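Local coordinates for peptidase M16 inactive domain family protein (Pseudomonas fluorescens, PDB 3GWB) that is of unknown specific function but belongs to the M16 peptidase family as an inactive-domain protein, for which hydrolase activity and metal binding are only tentatively assigned, at residues A[177-181]-A[182-186]; A[366-369]-A[370-374]; A[100-104]-A[105-109]; A[185-189]-A[190-194]; A[211-214]-A[215-219]. All blocks are in the same frame, centred on the assembly; numbering follows the deposited sequence.

Contact 1: residues A[177-181]-A[182-186]; sequences PPITL and AQLKA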
loop_
_atom_site.group_PDB
_atom_site.type_symbol
_atom_site.label_atom_id
_atom_site.label_comp_id
_atom_site.label_asym_id
_atom_site.label_seq_id
_atom_site.Cartn_x
_atom_site.Cartn_y
_atom_site.Cartn_z
ATOM N N PRO A 177 8.005 -20.818 -11.617
ATOM C CA PRO A 177 8.414 -22.069 -10.971
ATOM C C PRO A 177 9.839 -22.533 -11.271
ATOM O O PRO A 177 10.593 -22.853 -10.356
ATOM C CB PRO A 177 7.362 -23.065 -11.453
ATOM C CG PRO A 177 6.146 -22.217 -11.589
ATOM C CD PRO A 177 6.689 -20.974 -12.266
ATOM N N PRO A 178 10.231 -22.562 -12.554
ATOM C CA PRO A 178 11.570 -22.993 -12.975
ATOM C C PRO A 178 12.775 -22.189 -12.466
ATOM O O PRO A 178 13.874 -22.738 -12.351
ATOM C CB PRO A 178 11.479 -22.958 -14.501
ATOM C CG PRO A 178 10.030 -23.194 -14.763
ATOM C CD PRO A 178 9.387 -22.311 -13.733
ATOM N N ILE A 179 12.583 -20.906 -12.164
ATOM C CA ILE A 179 13.699 -20.067 -11.694
ATOM C C ILE A 179 14.438 -20.660 -10.493
ATOM O O ILE A 179 13.851 -20.883 -9.441
ATOM C CB ILE A 179 13.223 -18.644 -11.321
ATOM C CG1 ILE A 179 12.558 -17.983 -12.530
ATOM C CG2 ILE A 179 14.409 -17.797 -10.859
ATOM C CD1 ILE A 179 13.418 -17.957 -13.760
ATOM N N THR A 180 15.736 -20.886 -10.652
ATOM C CA THR A 180 16.544 -21.469 -9.588
ATOM C C THR A 180 17.452 -20.458 -8.893
ATOM O O THR A 180 17.622 -19.324 -9.352
ATOM C CB THR A 180 17.434 -22.574 -10.137
ATOM O OG1 THR A 180 18.431 -21.987 -10.978
ATOM C CG2 THR A 180 16.607 -23.570 -10.961
ATOM N N LEU A 181 18.038 -20.885 -7.780
ATOM C CA LEU A 181 18.945 -20.031 -7.027
ATOM C C LEU A 181 20.152 -19.682 -7.894
ATOM O O LEU A 181 20.685 -18.578 -7.809
ATOM C CB LEU A 181 19.396 -20.742 -5.750
ATOM C CG LEU A 181 18.271 -21.057 -4.753
ATOM C CD1 LEU A 181 18.838 -21.807 -3.552
ATOM C CD2 LEU A 181 17.600 -19.769 -4.302
ATOM N N ALA A 182 20.566 -20.626 -8.736
ATOM C CA ALA A 182 21.705 -20.417 -9.627
ATOM C C ALA A 182 21.441 -19.252 -10.572
ATOM O O ALA A 182 22.338 -18.467 -10.868
ATOM C CB ALA A 182 21.987 -21.678 -10.434
ATOM N N GLN A 183 20.209 -19.154 -11.056
ATOM C CA GLN A 183 19.836 -18.078 -11.962
ATOM C C GLN A 183 19.790 -16.731 -11.250
ATOM O O GLN A 183 20.192 -15.705 -11.807
ATOM C CB GLN A 183 18.474 -18.367 -12.584
ATOM C CG GLN A 183 18.475 -19.519 -13.577
ATOM C CD GLN A 183 17.085 -19.815 -14.097
ATOM O OE1 GLN A 183 16.261 -20.395 -13.395
ATOM N NE2 GLN A 183 16.812 -19.398 -15.324
ATOM N N LEU A 184 19.286 -16.731 -10.024
ATOM C CA LEU A 184 19.201 -15.497 -9.263
ATOM C C LEU A 184 20.610 -15.001 -8.975
ATOM O O LEU A 184 20.884 -13.800 -9.054
ATOM C CB LEU A 184 18.462 -15.723 -7.943
ATOM C CG LEU A 184 16.987 -16.131 -8.020
ATOM C CD1 LEU A 184 16.394 -16.124 -6.608
ATOM C CD2 LEU A 184 16.219 -15.171 -8.919
ATOM N N LYS A 185 21.492 -15.938 -8.635
ATOM C CA LYS A 185 22.877 -15.618 -8.318
ATOM C C LYS A 185 23.592 -15.040 -9.527
ATOM O O LYS A 185 24.330 -14.059 -9.414
ATOM C CB LYS A 185 23.614 -16.867 -7.821
ATOM C CG LYS A 185 23.261 -17.270 -6.399
ATOM C CD LYS A 185 24.049 -18.501 -5.971
ATOM C CE LYS A 185 23.727 -18.887 -4.537
ATOM N NZ LYS A 185 24.510 -20.073 -4.087
ATOM N N ALA A 186 23.360 -15.648 -10.684
ATOM C CA ALA A 186 23.984 -15.196 -11.920
ATOM C C ALA A 186 23.427 -13.848 -12.367
ATOM O O ALA A 186 24.176 -12.992 -12.843
ATOM C CB ALA A 186 23.781 -16.233 -13.013
#
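The backbone O of T180 is approached by two amides from the first turn of helix 181-191: L184 N donates to it at 3.2 Å, and Q183 N adds a weak bond. T180 is the N-cap of that helix and forms a capping box with Q183, the evidence being two reciprocal side-chain to backbone bonds. In one direction T180 N donates to Q183 OE1 at 2.8 Å, in the carbonyl plane of the amide and on a lone pair. In the other, Q183 N points at T180 OG1 across 3.3 Å, a weak bond made possible because OG1 stands between the backbone N and the carbonyl carbon (chi1 69°). The glutamine chain runs extended past CG and crosses the threonine side chain at about a right angle, which carries its amide back beyond the cap until OE1 lies 3.1 Å from I179 CA. An alanine in place of Q183 would probably leave T180 N without its acceptor and open one half of the box, leaving only the weak hydroxyl bond of the pair. Alongside the box runs a hydrophobic staple: the residue before the cap, I179, meets the residue four places after it, L184. L184 also packs on V55 and T59 of helix 55-62, while K133 NZ hydrogen-bonds to the carbonyl oxygens of P177 and I179, fixing the incoming loop. The staple itself closes through I179 CG2 and L184 CD2, 3.7 Å apart.

Contact 2: residues A[366-369]-A[370-374]; sequences ADIV and GQLGA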
loop_
_atom_site.group_PDB
_atom_site.type_symbol
_atom_site.label_atom_id
_atom_site.label_comp_id
_atom_site.label_asym_id
_atom_site.label_seq_id
_atom_site.Cartn_x
_atom_site.Cartn_y
_atom_site.Cartn_z
ATOM N N ALA A 366 13.653 12.803 -0.001
ATOM C CA ALA A 366 13.113 11.691 -0.790
ATOM C C ALA A 366 12.750 12.102 -2.215
ATOM O O ALA A 366 12.998 11.359 -3.168
ATOM C CB ALA A 366 11.878 11.099 -0.103
ATOM N N ASP A 367 12.148 13.280 -2.359
ATOM C CA ASP A 367 11.770 13.748 -3.684
ATOM C C ASP A 367 13.018 14.059 -4.503
ATOM O O ASP A 367 13.110 13.690 -5.668
ATOM C CB ASP A 367 10.884 14.990 -3.594
ATOM C CG ASP A 367 9.465 14.666 -3.154
ATOM O OD1 ASP A 367 8.850 13.754 -3.754
ATOM O OD2 ASP A 367 8.964 15.329 -2.218
ATOM N N ILE A 368 13.977 14.733 -3.882
ATOM C CA ILE A 368 15.219 15.087 -4.569
ATOM C C ILE A 368 15.994 13.836 -4.972
ATOM O O ILE A 368 16.392 13.691 -6.127
ATOM C CB ILE A 368 16.119 15.980 -3.678
ATOM C CG1 ILE A 368 15.376 17.267 -3.312
ATOM C CG2 ILE A 368 17.413 16.329 -4.409
ATOM C CD1 ILE A 368 14.972 18.105 -4.513
ATOM N N VAL A 369 16.194 12.921 -4.028
ATOM C CA VAL A 369 16.940 11.701 -4.319
ATOM C C VAL A 369 16.299 10.926 -5.482
ATOM O O VAL A 369 16.997 10.297 -6.282
ATOM C CB VAL A 369 17.050 10.801 -3.056
ATOM C CG1 VAL A 369 15.771 9.964 -2.871
ATOM C CG2 VAL A 369 18.289 9.917 -3.170
ATOM N N GLY A 370 14.973 10.984 -5.582
ATOM C CA GLY A 370 14.292 10.304 -6.678
ATOM C C GLY A 370 14.679 10.899 -8.029
ATOM O O GLY A 370 14.936 10.175 -8.994
ATOM N N GLN A 371 14.723 12.225 -8.099
ATOM C CA GLN A 371 15.082 12.920 -9.331
ATOM C C GLN A 371 16.548 12.711 -9.681
ATOM O O GLN A 371 16.891 12.544 -10.853
ATOM C CB GLN A 371 14.796 14.419 -9.203
ATOM C CG GLN A 371 13.327 14.753 -8.980
ATOM C CD GLN A 371 12.439 14.264 -10.108
ATOM O OE1 GLN A 371 12.660 14.592 -11.277
ATOM N NE2 GLN A 371 11.422 13.477 -9.766
ATOM N N LEU A 372 17.412 12.722 -8.665
ATOM C CA LEU A 372 18.845 12.517 -8.884
ATOM C C LEU A 372 19.101 11.146 -9.493
ATOM O O LEU A 372 19.957 10.988 -10.373
ATOM C CB LEU A 372 19.617 12.628 -7.568
ATOM C CG LEU A 372 19.777 14.010 -6.934
ATOM C CD1 LEU A 372 20.815 13.920 -5.806
ATOM C CD2 LEU A 372 20.247 15.013 -7.986
ATOM N N GLY A 373 18.364 10.150 -9.009
ATOM C CA GLY A 373 18.515 8.805 -9.528
ATOM C C GLY A 373 18.164 8.771 -11.002
ATOM O O GLY A 373 18.885 8.174 -11.801
ATOM N N ALA A 374 17.059 9.417 -11.364
ATOM C CA ALA A 374 16.627 9.461 -12.758
ATOM C C ALA A 374 17.625 10.255 -13.596
ATOM O O ALA A 374 17.914 9.889 -14.732
ATOM C CB ALA A 374 15.241 10.089 -12.865
HETATM O O HOH W 1 11.169 12.294 -6.966
#
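The flat side-chain amide of Q371 meets the peptide of D367 through one water, which donates to D367 O at 2.7 Å and accepts from Q371 NE2 at 3.1 Å, linking the amide to the peptide group one turn back. The frame is an ordinary alpha-helical turn of helix 365-377: each amide bonds to the carbonyl four residues earlier, L372 N to I368 O at 2.9 Å among them. D367 O serves two donors, the water and Q371 N. The first torsion of Q371, with CG anti to the carbonyl carbon (chi1 -62°), puts CG 3.5 Å from D367 O, and the bend at the second (chi2 -60°) then turns the amide so that NE2 reaches the water. The D367 carboxylate takes another direction, with OD2 bonded to S364 OG, and the residue also packs on E80 of the second subunit. On the inner side of the helix, I368 and L372 cross obliquely with CG2 of the former 4.2 Å from CG of the latter, and both lean on V28 and V202 of the six-stranded sheet. V369 extends the same apolar face, touching A200 and V202 together with D37 and R39. Its first torsion (chi1 82°) sets one methyl between the backbone N and the carbonyl carbon, facing the next peptide group, with V369 CG1 3.0 Å from G370 N.

Contact 3: residues A[100-104]-A[105-109]; sequences RSLSA and VDKRE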
loop_
_atom_site.group_PDB
_atom_site.type_symbol
_atom_site.label_atom_id
_atom_site.label_comp_id
_atom_site.label_asym_id
_atom_site.label_seq_id
_atom_site.Cartn_x
_atom_site.Cartn_y
_atom_site.Cartn_z
ATOM N N ARG A 100 16.765 4.995 4.099
ATOM C CA ARG A 100 16.582 6.299 4.713
ATOM C C ARG A 100 17.154 6.035 6.097
ATOM O O ARG A 100 16.812 5.035 6.726
ATOM C CB ARG A 100 15.106 6.693 4.792
ATOM C CG ARG A 100 14.886 7.987 5.566
ATOM C CD ARG A 100 13.595 8.729 5.183
ATOM N NE ARG A 100 12.377 7.941 5.384
ATOM C CZ ARG A 100 11.897 7.059 4.509
ATOM N NH1 ARG A 100 12.530 6.843 3.360
ATOM N NH2 ARG A 100 10.780 6.393 4.779
ATOM N N SER A 101 18.033 6.910 6.568
ATOM C CA SER A 101 18.671 6.694 7.859
ATOM C C SER A 101 19.001 7.982 8.599
ATOM O O SER A 101 19.173 9.038 7.987
ATOM C CB SER A 101 19.958 5.882 7.637
ATOM O OG SER A 101 20.804 5.863 8.773
ATOM N N LEU A 102 19.065 7.892 9.925
ATOM C CA LEU A 102 19.441 9.038 10.730
ATOM C C LEU A 102 20.886 9.287 10.301
ATOM O O LEU A 102 21.595 8.342 9.944
ATOM C CB LEU A 102 19.380 8.689 12.217
ATOM C CG LEU A 102 17.969 8.552 12.798
ATOM C CD1 LEU A 102 18.037 8.014 14.217
ATOM C CD2 LEU A 102 17.283 9.913 12.780
ATOM N N SER A 103 21.319 10.545 10.337
ATOM C CA SER A 103 22.669 10.900 9.911
ATOM C C SER A 103 23.759 10.683 10.959
ATOM O O SER A 103 24.938 10.596 10.612
ATOM C CB SER A 103 22.699 12.355 9.425
ATOM O OG SER A 103 22.343 13.258 10.457
ATOM N N ALA A 104 23.376 10.601 12.231
ATOM C CA ALA A 104 24.348 10.385 13.301
ATOM C C ALA A 104 25.228 9.168 12.996
ATOM O O ALA A 104 24.723 8.088 12.681
ATOM C CB ALA A 104 23.632 10.186 14.621
ATOM N N VAL A 105 26.541 9.348 13.106
ATOM C CA VAL A 105 27.504 8.284 12.830
ATOM C C VAL A 105 27.233 6.961 13.549
ATOM O O VAL A 105 27.412 5.895 12.965
ATOM C CB VAL A 105 28.959 8.733 13.165
ATOM C CG1 VAL A 105 29.323 9.968 12.354
ATOM C CG2 VAL A 105 29.094 9.024 14.650
ATOM N N ASP A 106 26.791 7.019 14.800
ATOM C CA ASP A 106 26.541 5.791 15.551
ATOM C C ASP A 106 25.339 5.010 15.023
ATOM O O ASP A 106 25.157 3.840 15.365
ATOM C CB ASP A 106 26.339 6.104 17.035
ATOM C CG ASP A 106 24.915 6.519 17.361
ATOM O OD1 ASP A 106 24.375 7.408 16.664
ATOM O OD2 ASP A 106 24.334 5.956 18.319
ATOM N N LYS A 107 24.527 5.651 14.186
ATOM C CA LYS A 107 23.351 4.994 13.622
ATOM C C LYS A 107 23.511 4.685 12.140
ATOM O O LYS A 107 23.106 3.615 11.676
ATOM C CB LYS A 107 22.104 5.858 13.836
ATOM C CG LYS A 107 21.731 6.013 15.299
ATOM C CD LYS A 107 21.454 4.643 15.908
ATOM C CE LYS A 107 21.717 4.632 17.404
ATOM N NZ LYS A 107 21.001 5.711 18.107
ATOM N N ARG A 108 24.116 5.606 11.393
ATOM C CA ARG A 108 24.266 5.376 9.964
ATOM C C ARG A 108 25.357 4.376 9.607
ATOM O O ARG A 108 25.237 3.657 8.617
ATOM C CB ARG A 108 24.505 6.698 9.222
ATOM C CG ARG A 108 25.914 7.244 9.300
ATOM C CD ARG A 108 26.049 8.426 8.347
ATOM N NE ARG A 108 27.439 8.821 8.145
ATOM C CZ ARG A 108 27.927 10.014 8.466
ATOM N NH1 ARG A 108 27.134 10.926 9.008
ATOM N NH2 ARG A 108 29.203 10.297 8.230
ATOM N N GLU A 109 26.423 4.322 10.398
ATOM C CA GLU A 109 27.495 3.382 10.087
ATOM C C GLU A 109 27.005 1.936 10.117
ATOM O O GLU A 109 27.194 1.203 9.153
ATOM C CB GLU A 109 28.691 3.611 11.016
ATOM C CG GLU A 109 29.637 4.659 10.437
ATOM C CD GLU A 109 30.799 5.004 11.344
ATOM O OE1 GLU A 109 31.239 4.135 12.128
ATOM O OE2 GLU A 109 31.286 6.150 11.252
#
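Strand 100-102 and helix 105-109 lie close to antiparallel, their segment axes 153° apart and approaching to 7.4 Å, so the chain reverses within S103 and A104. The carbonyl O of A104, the N-cap residue, takes two amides: R108 N and K107 N, each 2.9 Å away. An alanine at the cap has no polar side-chain atom, and these backbone bonds begin the helix. R108 adds a grip on the turn itself. With CG lodged between the backbone N and the carbonyl carbon (chi1 79°) and the chain extended to NE, the side chain passes beside S103, and NH1 donates to S103 O at 2.7 Å. The donor lies in the carbonyl plane, while the oxygen is tilted 22° from the guanidinium plane. V105 CG1 stands 3.9 Å above one face of that guanidinium, offset toward its rim. Nearer the backbone, R108 CB packs 3.4 Å from L102 O, whose hydrogen bond comes from S101 OG at 2.9 Å. K107 NZ pairs with D106 OD2 at 3.3 Å and bonds to E32 O of the second subunit, where L102 packs on P34. S103 OG is held by D204. The arrangement is a tight beta-to-alpha turn, joining a strand of the six-stranded sheet to helix 105-120 and contributing to the subunit interface.

Contact 4: residues A[185-189]-A[190-194]; sequences KAFHA and KAYAA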
loop_
_atom_site.group_PDB
_atom_site.type_symbol
_atom_site.label_atom_id
_atom_site.label_comp_id
_atom_site.label_asym_id
_atom_site.label_seq_id
_atom_site.Cartn_x
_atom_site.Cartn_y
_atom_site.Cartn_z
ATOM N N LYS A 185 21.492 -15.938 -8.635
ATOM C CA LYS A 185 22.877 -15.618 -8.318
ATOM C C LYS A 185 23.592 -15.040 -9.527
ATOM O O LYS A 185 24.330 -14.059 -9.414
ATOM C CB LYS A 185 23.614 -16.867 -7.821
ATOM C CG LYS A 185 23.261 -17.270 -6.399
ATOM C CD LYS A 185 24.049 -18.501 -5.971
ATOM C CE LYS A 185 23.727 -18.887 -4.537
ATOM N NZ LYS A 185 24.510 -20.073 -4.087
ATOM N N ALA A 186 23.360 -15.648 -10.684
ATOM C CA ALA A 186 23.984 -15.196 -11.920
ATOM C C ALA A 186 23.427 -13.848 -12.367
ATOM O O ALA A 186 24.176 -12.992 -12.843
ATOM C CB ALA A 186 23.781 -16.233 -13.013
ATOM N N PHE A 187 22.114 -13.659 -12.234
ATOM C CA PHE A 187 21.505 -12.388 -12.622
ATOM C C PHE A 187 22.038 -11.264 -11.736
ATOM O O PHE A 187 22.359 -10.179 -12.219
ATOM C CB PHE A 187 19.981 -12.433 -12.495
ATOM C CG PHE A 187 19.306 -11.169 -12.950
ATOM C CD1 PHE A 187 19.216 -10.870 -14.308
ATOM C CD2 PHE A 187 18.833 -10.239 -12.027
ATOM C CE1 PHE A 187 18.653 -9.673 -14.739
ATOM C CE2 PHE A 187 18.266 -9.034 -12.452
ATOM C CZ PHE A 187 18.184 -8.750 -13.806
ATOM N N HIS A 188 22.121 -11.527 -10.436
ATOM C CA HIS A 188 22.619 -10.542 -9.476
ATOM C C HIS A 188 24.065 -10.124 -9.761
ATOM O O HIS A 188 24.396 -8.940 -9.714
ATOM C CB HIS A 188 22.508 -11.105 -8.055
ATOM C CG HIS A 188 22.907 -10.139 -6.984
ATOM N ND1 HIS A 188 24.187 -10.078 -6.477
ATOM C CD2 HIS A 188 22.209 -9.165 -6.359
ATOM C CE1 HIS A 188 24.261 -9.103 -5.587
ATOM N NE2 HIS A 188 23.072 -8.533 -5.498
ATOM N N ALA A 189 24.920 -11.097 -10.067
ATOM C CA ALA A 189 26.329 -10.816 -10.345
ATOM C C ALA A 189 26.488 -9.950 -11.596
ATOM O O ALA A 189 27.441 -9.171 -11.722
ATOM C CB ALA A 189 27.093 -12.127 -10.515
ATOM N N LYS A 190 25.541 -10.089 -12.511
ATOM C CA LYS A 190 25.547 -9.346 -13.762
ATOM C C LYS A 190 24.838 -7.989 -13.701
ATOM O O LYS A 190 25.390 -6.968 -14.114
ATOM C CB LYS A 190 24.887 -10.195 -14.854
ATOM C CG LYS A 190 24.655 -9.467 -16.171
ATOM C CD LYS A 190 24.160 -10.419 -17.270
ATOM C CE LYS A 190 22.747 -10.915 -17.018
ATOM N NZ LYS A 190 21.772 -9.784 -17.055
ATOM N N ALA A 191 23.613 -7.989 -13.184
ATOM C CA ALA A 191 22.799 -6.776 -13.129
ATOM C C ALA A 191 23.034 -5.864 -11.934
ATOM O O ALA A 191 22.753 -4.666 -11.997
ATOM C CB ALA A 191 21.317 -7.156 -13.218
ATOM N N TYR A 192 23.533 -6.413 -10.836
ATOM C CA TYR A 192 23.784 -5.577 -9.674
ATOM C C TYR A 192 25.253 -5.194 -9.546
ATOM O O TYR A 192 25.704 -4.729 -8.498
ATOM C CB TYR A 192 23.273 -6.268 -8.407
ATOM C CG TYR A 192 21.759 -6.189 -8.279
ATOM C CD1 TYR A 192 20.929 -6.922 -9.131
ATOM C CD2 TYR A 192 21.160 -5.339 -7.352
ATOM C CE1 TYR A 192 19.547 -6.807 -9.066
ATOM C CE2 TYR A 192 19.767 -5.215 -7.277
ATOM C CZ TYR A 192 18.973 -5.952 -8.141
ATOM O OH TYR A 192 17.606 -5.823 -8.084
ATOM N N ALA A 193 26.001 -5.379 -10.630
ATOM C CA ALA A 193 27.418 -5.028 -10.652
ATOM C C ALA A 193 27.554 -3.514 -10.443
ATOM O O ALA A 193 26.714 -2.731 -10.892
ATOM C CB ALA A 193 28.049 -5.450 -11.987
ATOM N N ALA A 194 28.609 -3.110 -9.750
ATOM C CA ALA A 194 28.854 -1.704 -9.457
ATOM C C ALA A 194 28.850 -0.803 -10.691
ATOM O O ALA A 194 28.372 0.329 -10.641
ATOM C CB ALA A 194 30.170 -1.566 -8.711
#
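The F187 ring carries the A191 methyl over one face: A191 CB lies 3.8 Å from the F187 ring centroid, a CH-pi contact one turn apart at the C-terminal end of helix 181-191. The same spacing repeats at H188 and Y192, where Y192 CB sits over a face of the imidazole, 3.9 Å from the H188 ring centroid. The two rings of that second pair are nearly parallel, planes at 14°, but slid so far that they barely overlap, with H188 CD2 3.6 Å from Y192 CG. These aromatic contacts follow from torsions that extend F187 and H188 alike, CG opposite the backbone N (chi1 -177° and -176°), which swings each ring toward the helix end. F187 then meets Y192 too, its CE2 near the plane of the tyrosine ring at the edge, 4.3 Å from Y192 CE1. Removing the ring by an alanine at F187 would probably strip the A191 methyl and the Y192 edge of their partner and open a gap beside A56 and T59 of helix 55-62. Along the backbone the turn is held by F187 O, which accepts A191 N in a nearly linear bond of 2.7 Å, and by H188 O, which accepts from Y192, the first residue to leave helical geometry. Outside this shell, V119 O bonds to H188 NE2 and N60 ND2 to Y192 OH, so H188 NE2 and Y192 OH each have a partner. K190, its chain bent near the end, brings NZ to 3.9 Å from F187 CE1.

Contact 5: residues A[211-214]-A[215-219]; sequences EAIA and AQVSA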
loop_
_atom_site.group_PDB
_atom_site.type_symbol
_atom_site.label_atom_id
_atom_site.label_comp_id
_atom_site.label_asym_id
_atom_site.label_seq_id
_atom_site.Cartn_x
_atom_site.Cartn_y
_atom_site.Cartn_z
ATOM N N GLU A 211 31.276 10.982 -0.108
ATOM C CA GLU A 211 32.281 10.251 -0.864
ATOM C C GLU A 211 32.550 8.899 -0.218
ATOM O O GLU A 211 32.606 7.882 -0.909
ATOM C CB GLU A 211 33.572 11.065 -0.954
ATOM C CG GLU A 211 33.684 11.892 -2.227
ATOM C CD GLU A 211 34.777 12.944 -2.142
ATOM O OE1 GLU A 211 35.738 12.737 -1.367
ATOM O OE2 GLU A 211 34.680 13.970 -2.850
ATOM N N ALA A 212 32.692 8.891 1.106
ATOM C CA ALA A 212 32.954 7.657 1.854
ATOM C C ALA A 212 31.784 6.675 1.741
ATOM O O ALA A 212 31.987 5.472 1.536
ATOM C CB ALA A 212 33.229 7.986 3.329
ATOM N N ILE A 213 30.561 7.185 1.875
ATOM C CA ILE A 213 29.368 6.350 1.780
ATOM C C ILE A 213 29.282 5.709 0.393
ATOM O O ILE A 213 29.068 4.498 0.256
ATOM C CB ILE A 213 28.077 7.179 1.998
ATOM C CG1 ILE A 213 28.089 7.839 3.380
ATOM C CG2 ILE A 213 26.855 6.306 1.755
ATOM C CD1 ILE A 213 28.393 6.916 4.506
ATOM N N ALA A 214 29.456 6.528 -0.639
ATOM C CA ALA A 214 29.372 6.017 -2.001
ATOM C C ALA A 214 30.452 4.989 -2.301
ATOM O O ALA A 214 30.183 3.979 -2.944
ATOM C CB ALA A 214 29.441 7.168 -2.993
ATOM N N ALA A 215 31.673 5.237 -1.842
ATOM C CA ALA A 215 32.758 4.300 -2.084
ATOM C C ALA A 215 32.501 2.973 -1.381
ATOM O O ALA A 215 32.817 1.911 -1.913
ATOM C CB ALA A 215 34.078 4.884 -1.619
ATOM N N GLN A 216 31.929 3.042 -0.184
ATOM C CA GLN A 216 31.643 1.843 0.593
ATOM C C GLN A 216 30.561 0.987 -0.056
ATOM O O GLN A 216 30.698 -0.225 -0.153
ATOM C CB GLN A 216 31.211 2.219 2.019
ATOM C CG GLN A 216 30.620 1.055 2.800
ATOM C CD GLN A 216 30.155 1.447 4.194
ATOM O OE1 GLN A 216 29.511 2.484 4.377
ATOM N NE2 GLN A 216 30.465 0.609 5.181
ATOM N N VAL A 217 29.481 1.622 -0.494
ATOM C CA VAL A 217 28.385 0.894 -1.126
ATOM C C VAL A 217 28.886 0.282 -2.438
ATOM O O VAL A 217 28.678 -0.905 -2.715
ATOM C CB VAL A 217 27.190 1.837 -1.405
ATOM C CG1 VAL A 217 26.116 1.118 -2.203
ATOM C CG2 VAL A 217 26.606 2.322 -0.090
ATOM N N SER A 218 29.575 1.100 -3.224
ATOM C CA SER A 218 30.104 0.661 -4.504
ATOM C C SER A 218 31.035 -0.540 -4.350
ATOM O O SER A 218 30.959 -1.478 -5.133
ATOM C CB SER A 218 30.848 1.815 -5.183
ATOM O OG SER A 218 31.312 1.432 -6.463
ATOM N N ALA A 219 31.890 -0.525 -3.329
ATOM C CA ALA A 219 32.843 -1.623 -3.114
ATOM C C ALA A 219 32.212 -2.943 -2.675
ATOM O O ALA A 219 32.793 -4.013 -2.894
ATOM C CB ALA A 219 33.904 -1.209 -2.093
#
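V217 turns CG1 opposite its backbone N (chi1 174°), which leaves CG2 beside that N and directed back along the helix, 3.3 Å from I213 O. I213 holds CG1 beside the backbone N (chi1 -60°), which puts CG2 opposite that N, and the two methyls, I213 CG2 and V217 CG2, face each other at 4.4 Å, one turn apart. This loose side-chain meeting rides on a regular stretch of helix 207-220. V217 N donates to I213 O at 3.0 Å, and the neighbouring bonds, A215 N to E211 O, Q216 N to A212 O and S218 N to A214 O, have the same length, consistent with a regular alpha helix. Both apolar side chains look into the fold: V217 packs on L38 and L40 of strand 35-42, and I213 on L201 of strand 197-203 and on L112 of helix 105-120. S218, also buried, sets its CB 3.2 Å from A214 O. The S218 hydroxyl has partners beyond the helix, E21 OE1 and T19 OG1, which tie this side of it to the loop after strand 15-18. The evidence thus points to a division of labour: main-chain bonds hold the turn, the I213 and V217 methyls pack on its inner face, and the buried hydroxyl has its polarity met by E21 and T19, so that burying it is probably of little cost.

In the fold
Along the chain the order is contact 3, contact 1, contact 4, contact 5 and last contact 2. Contacts 1 and 4 share helix 181-191, one at its start and the other at its end, with centres 12 Å apart. The chain then supplies strand 197-203 and helix 207-220. Contact 5 touches contacts 3 and 4: I213 meets R108 of contact 3, and S218 meets A194 of contact 4. Helix 207-220 meets the odd-numbered residues of strand 197-203, whereas helix 365-377 of contact 2 meets the even ones, so they sit on opposite faces of the six-stranded sheet, centres about 18 Å apart. A helix from late in the chain thus covers one face of a sheet built from its first half.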